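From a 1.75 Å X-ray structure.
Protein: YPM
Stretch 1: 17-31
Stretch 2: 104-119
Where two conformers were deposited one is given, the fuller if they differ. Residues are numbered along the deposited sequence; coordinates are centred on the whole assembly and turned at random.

Stretch 1 (17-31) GEVCIIGNKEGKTRG
Stretch 2 104-119: VHDDKEDSDVLTKCPV

How do the two backbones lie together? Residues 18-23 of the first stretch form an extended strand, and the second stretch, running antiparallel to it there, meets it at a single beta bridge, Ile-21 with Val-113, their CA atoms 4.6 Å apart. Ile-22 N donates to Asp-112 O at 2.8 Å, and Leu-114 N donates to Cys-20 O at 2.8 Å. Beyond this, water 1 takes over, accepting from Cys-20 N (2.8 Å) and donating to Leu-114 O (2.9 Å).

What ties the strand covalently to the second stretch? A disulfide joins Cys-20 SG to Cys-117 SG at 2.0 Å, with chi3 of 109° and both chi1 angles m (-77° and -74°). Both CA-to-CB bonds point toward the partner stretch, and Cys-20 CA stands 5.3 Å from Cys-117 CA. Pro-118 CD lies 4.1 Å from Cys-20 SG, adding apolar packing beside the sulfur.

Which bumps fill which hollows? Leu-114 (m, t) fills the hollow between Cys-20 and Ile-22 (t, t), one methyl on each: Leu-114 CD1 is 3.9 Å from Cys-20 CB, and Leu-114 CD2 3.8 Å from Ile-22 CG2. Val-113 (t) instead spreads its methyls over Val-19 (t) and Ile-21 (m, t), with Val-113 CG1 4.2 Å from Val-19 CG1 and Val-113 CG2 4.2 Å from Ile-21 CG1.

How does the turn grip the other stretch? Asn-24 to Gly-27 make a type I turn, closed by Gly-27 N to Asn-24 O at 2.8 Å. From it Lys-25, chi1 40° (p), extends its ammonium between two acids, forming salt bridges from Lys-25 NZ to Asp-112 OD1 (2.7 Å) and Glu-109 OE1 (3.1 Å). Asp-112, in the 3-10 segment 110-112, also accepts from Glu-109 N through Asp-112 OD2 at 3.0 Å, while Asp-112 N donates to Glu-109 O at 3.0 Å.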

# COMPACT_ATOMS: atom_id res chain seq x y z
N GLY A 17 18.57 -2.35 -15.69
CA GLY A 17 18.77 -3.50 -14.82
C GLY A 17 17.89 -3.44 -13.56
O GLY A 17 17.30 -2.37 -13.20
N GLU A 18 17.81 -4.57 -12.88
CA GLU A 18 17.14 -4.64 -11.60
C GLU A 18 18.05 -5.37 -10.64
O GLU A 18 18.68 -6.38 -11.05
CB GLU A 18 15.77 -5.27 -11.67
CG GLU A 18 15.67 -6.60 -12.35
CD GLU A 18 14.28 -7.21 -12.34
OE1 GLU A 18 13.36 -6.45 -12.68
OE2 GLU A 18 14.10 -8.45 -12.13
N VAL A 19 18.15 -4.90 -9.41
CA VAL A 19 18.99 -5.51 -8.39
C VAL A 19 18.13 -5.66 -7.15
O VAL A 19 17.44 -4.69 -6.78
CB VAL A 19 20.21 -4.61 -8.09
CG1 VAL A 19 20.92 -5.11 -6.84
CG2 VAL A 19 21.21 -4.59 -9.26
N CYS A 20 18.11 -6.87 -6.55
CA CYS A 20 17.33 -7.11 -5.35
C CYS A 20 18.23 -7.43 -4.17
O CYS A 20 19.20 -8.22 -4.31
CB CYS A 20 16.33 -8.25 -5.57
SG CYS A 20 14.89 -7.78 -6.51
N ILE A 21 17.90 -6.82 -3.04
CA ILE A 21 18.67 -6.93 -1.81
C ILE A 21 17.71 -7.45 -0.74
O ILE A 21 16.63 -6.90 -0.52
CB ILE A 21 19.32 -5.57 -1.44
CG1 ILE A 21 20.32 -5.18 -2.54
CG2 ILE A 21 20.03 -5.65 -0.04
CD1 ILE A 21 20.98 -3.90 -2.33
N ILE A 22 18.09 -8.57 -0.14
CA ILE A 22 17.23 -9.19 0.87
C ILE A 22 17.63 -8.74 2.31
O ILE A 22 18.77 -8.51 2.62
CB ILE A 22 17.28 -10.72 0.73
CG1 ILE A 22 16.24 -11.40 1.60
CG2 ILE A 22 18.58 -11.26 1.10
CD1 ILE A 22 15.92 -12.81 1.02
N GLY A 23 16.63 -8.69 3.14
CA GLY A 23 16.77 -8.37 4.56
C GLY A 23 16.10 -9.42 5.40
O GLY A 23 15.09 -10.00 4.99
N ASN A 24 16.64 -9.60 6.60
CA ASN A 24 16.11 -10.57 7.55
C ASN A 24 15.90 -11.95 6.93
O ASN A 24 14.81 -12.52 7.01
CB ASN A 24 14.81 -10.06 8.17
CG ASN A 24 14.36 -10.95 9.30
OD1 ASN A 24 15.20 -11.50 9.99
ND2 ASN A 24 13.06 -11.11 9.48
N LYS A 25 16.93 -12.48 6.28
CA LYS A 25 16.71 -13.52 5.27
C LYS A 25 16.21 -14.84 5.94
O LYS A 25 15.28 -15.51 5.43
CB LYS A 25 17.91 -13.67 4.31
CG LYS A 25 19.33 -13.57 4.93
CD LYS A 25 20.42 -14.04 3.91
CE LYS A 25 21.52 -13.01 3.64
NZ LYS A 25 22.07 -12.40 4.92
N GLU A 26 16.73 -15.15 7.13
CA GLU A 26 16.20 -16.26 7.94
C GLU A 26 14.82 -16.03 8.61
O GLU A 26 14.38 -16.88 9.38
CB GLU A 26 17.21 -16.66 9.02
CG GLU A 26 17.31 -15.73 10.23
CD GLU A 26 18.12 -14.47 9.96
OE1 GLU A 26 19.37 -14.52 10.15
OE2 GLU A 26 17.50 -13.43 9.59
N GLY A 27 14.16 -14.90 8.34
CA GLY A 27 12.88 -14.57 8.95
C GLY A 27 12.91 -14.70 10.48
O GLY A 27 12.10 -15.42 11.07
N LYS A 28 13.87 -14.04 11.11
CA LYS A 28 13.88 -13.93 12.56
C LYS A 28 12.76 -12.96 12.91
O LYS A 28 12.36 -12.13 12.08
CB LYS A 28 15.26 -13.45 13.07
N THR A 29 12.22 -13.10 14.13
CA THR A 29 11.08 -12.28 14.56
C THR A 29 11.54 -10.84 14.84
O THR A 29 12.55 -10.61 15.50
CB THR A 29 10.39 -12.89 15.82
N ARG A 30 10.79 -9.88 14.32
CA ARG A 30 11.07 -8.47 14.60
C ARG A 30 9.79 -7.68 14.56
O ARG A 30 8.86 -8.07 13.84
N GLY A 31 9.76 -6.58 15.32
CA GLY A 31 8.75 -5.56 15.12
C GLY A 31 9.27 -4.14 15.13
O GLY A 31 10.08 -3.76 15.97
N VAL A 104 18.78 -2.89 8.63
CA VAL A 104 19.18 -4.28 8.63
C VAL A 104 19.02 -4.88 10.01
O VAL A 104 19.05 -4.19 11.02
CB VAL A 104 20.60 -4.51 8.15
CG1 VAL A 104 20.73 -4.06 6.70
CG2 VAL A 104 21.60 -3.78 8.98
N HIS A 105 18.88 -6.19 10.04
CA HIS A 105 18.75 -6.82 11.33
C HIS A 105 20.06 -7.39 11.82
O HIS A 105 20.35 -7.33 13.00
CB HIS A 105 17.62 -7.83 11.35
CG HIS A 105 16.42 -7.30 12.05
ND1 HIS A 105 15.45 -6.59 11.38
CD2 HIS A 105 16.07 -7.28 13.36
CE1 HIS A 105 14.53 -6.19 12.23
NE2 HIS A 105 14.88 -6.59 13.44
N ASP A 106 20.88 -7.91 10.92
CA ASP A 106 22.19 -8.36 11.38
C ASP A 106 23.19 -7.21 11.16
O ASP A 106 22.99 -6.09 11.68
CB ASP A 106 22.59 -9.71 10.74
CG ASP A 106 22.40 -10.92 11.70
OD1 ASP A 106 22.41 -10.75 12.94
OD2 ASP A 106 22.24 -12.09 11.27
N ASP A 107 24.30 -7.52 10.52
CA ASP A 107 25.09 -6.56 9.80
C ASP A 107 24.99 -6.92 8.32
O ASP A 107 24.71 -8.08 7.93
CB ASP A 107 26.53 -6.68 10.22
CG ASP A 107 26.72 -6.42 11.68
OD1 ASP A 107 26.22 -7.23 12.50
OD2 ASP A 107 27.29 -5.39 12.08
N LYS A 108 25.28 -5.94 7.49
CA LYS A 108 25.26 -6.18 6.07
C LYS A 108 26.24 -7.32 5.70
O LYS A 108 27.33 -7.47 6.26
CB LYS A 108 25.45 -4.84 5.34
CG LYS A 108 26.43 -4.81 4.25
CD LYS A 108 26.60 -3.37 3.82
CE LYS A 108 27.29 -3.27 2.51
NZ LYS A 108 28.14 -2.04 2.45
N GLU A 109 25.79 -8.18 4.80
CA GLU A 109 26.54 -9.31 4.28
C GLU A 109 26.49 -9.27 2.76
O GLU A 109 25.53 -8.81 2.21
CB GLU A 109 25.91 -10.60 4.80
CG GLU A 109 26.04 -10.73 6.33
CD GLU A 109 25.58 -12.07 6.90
OE1 GLU A 109 24.84 -12.80 6.20
OE2 GLU A 109 25.97 -12.39 8.05
N ASP A 110 27.56 -9.73 2.11
CA ASP A 110 27.62 -9.84 0.66
C ASP A 110 26.42 -10.60 0.08
O ASP A 110 25.85 -10.17 -0.93
CB ASP A 110 28.90 -10.56 0.23
CG ASP A 110 30.13 -9.65 0.33
OD1 ASP A 110 30.04 -8.56 0.94
OD2 ASP A 110 31.22 -9.97 -0.21
N SER A 111 26.02 -11.64 0.78
CA SER A 111 24.95 -12.51 0.31
C SER A 111 23.57 -11.80 0.34
O SER A 111 22.60 -12.34 -0.14
CB SER A 111 24.95 -13.83 1.10
OG SER A 111 24.57 -13.63 2.42
N ASP A 112 23.50 -10.58 0.88
CA ASP A 112 22.24 -9.85 0.89
C ASP A 112 21.87 -9.45 -0.55
O ASP A 112 20.72 -9.25 -0.81
CB ASP A 112 22.27 -8.59 1.77
CG ASP A 112 22.56 -8.87 3.25
OD1 ASP A 112 22.40 -10.04 3.75
OD2 ASP A 112 22.92 -7.94 4.02
N VAL A 113 22.88 -9.24 -1.39
CA VAL A 113 22.66 -8.90 -2.82
C VAL A 113 22.31 -10.17 -3.54
O VAL A 113 23.14 -11.08 -3.70
CB VAL A 113 23.86 -8.19 -3.46
CG1 VAL A 113 23.47 -7.75 -4.86
CG2 VAL A 113 24.18 -6.94 -2.65
N LEU A 114 21.04 -10.29 -3.90
CA LEU A 114 20.53 -11.47 -4.55
C LEU A 114 21.02 -11.57 -5.97
O LEU A 114 21.27 -10.56 -6.68
CB LEU A 114 18.99 -11.46 -4.59
CG LEU A 114 18.36 -11.51 -3.20
CD1 LEU A 114 16.87 -11.45 -3.40
CD2 LEU A 114 18.79 -12.78 -2.34
N THR A 115 21.19 -12.80 -6.42
CA THR A 115 21.53 -12.99 -7.81
C THR A 115 20.34 -12.77 -8.70
O THR A 115 20.51 -12.51 -9.89
CB THR A 115 22.10 -14.40 -8.12
OG1 THR A 115 21.14 -15.40 -7.79
CG2 THR A 115 23.30 -14.69 -7.35
N LYS A 116 19.14 -12.89 -8.16
CA LYS A 116 17.95 -12.74 -8.92
C LYS A 116 16.79 -12.17 -8.14
O LYS A 116 16.67 -12.44 -6.94
CB LYS A 116 17.59 -14.07 -9.56
CG LYS A 116 16.99 -15.10 -8.64
CD LYS A 116 16.39 -16.31 -9.56
CE LYS A 116 15.08 -15.89 -10.34
NZ LYS A 116 15.18 -15.76 -11.90
N CYS A 117 15.95 -11.35 -8.77
CA CYS A 117 14.77 -10.86 -8.12
C CYS A 117 13.66 -11.91 -8.28
O CYS A 117 13.65 -12.66 -9.25
CB CYS A 117 14.26 -9.58 -8.81
SG CYS A 117 15.30 -8.15 -8.42
N PRO A 118 12.66 -11.91 -7.43
CA PRO A 118 11.55 -12.87 -7.71
C PRO A 118 10.91 -12.70 -9.14
O PRO A 118 10.93 -11.61 -9.79
CB PRO A 118 10.58 -12.65 -6.55
CG PRO A 118 11.44 -11.89 -5.46
CD PRO A 118 12.43 -11.08 -6.24
N VAL A 119 10.43 -13.85 -9.65
CA VAL A 119 9.84 -14.05 -10.97
C VAL A 119 8.63 -14.95 -10.87
O VAL A 119 8.50 -15.60 -9.83
CB VAL A 119 10.81 -14.78 -11.97
CG1 VAL A 119 12.01 -13.91 -12.24
CG2 VAL A 119 11.24 -16.19 -11.45
OXT VAL A 119 7.85 -15.06 -11.83
O HOH W 1 19.27 -8.98 -7.98
O HOH W 2 19.16 -10.38 5.01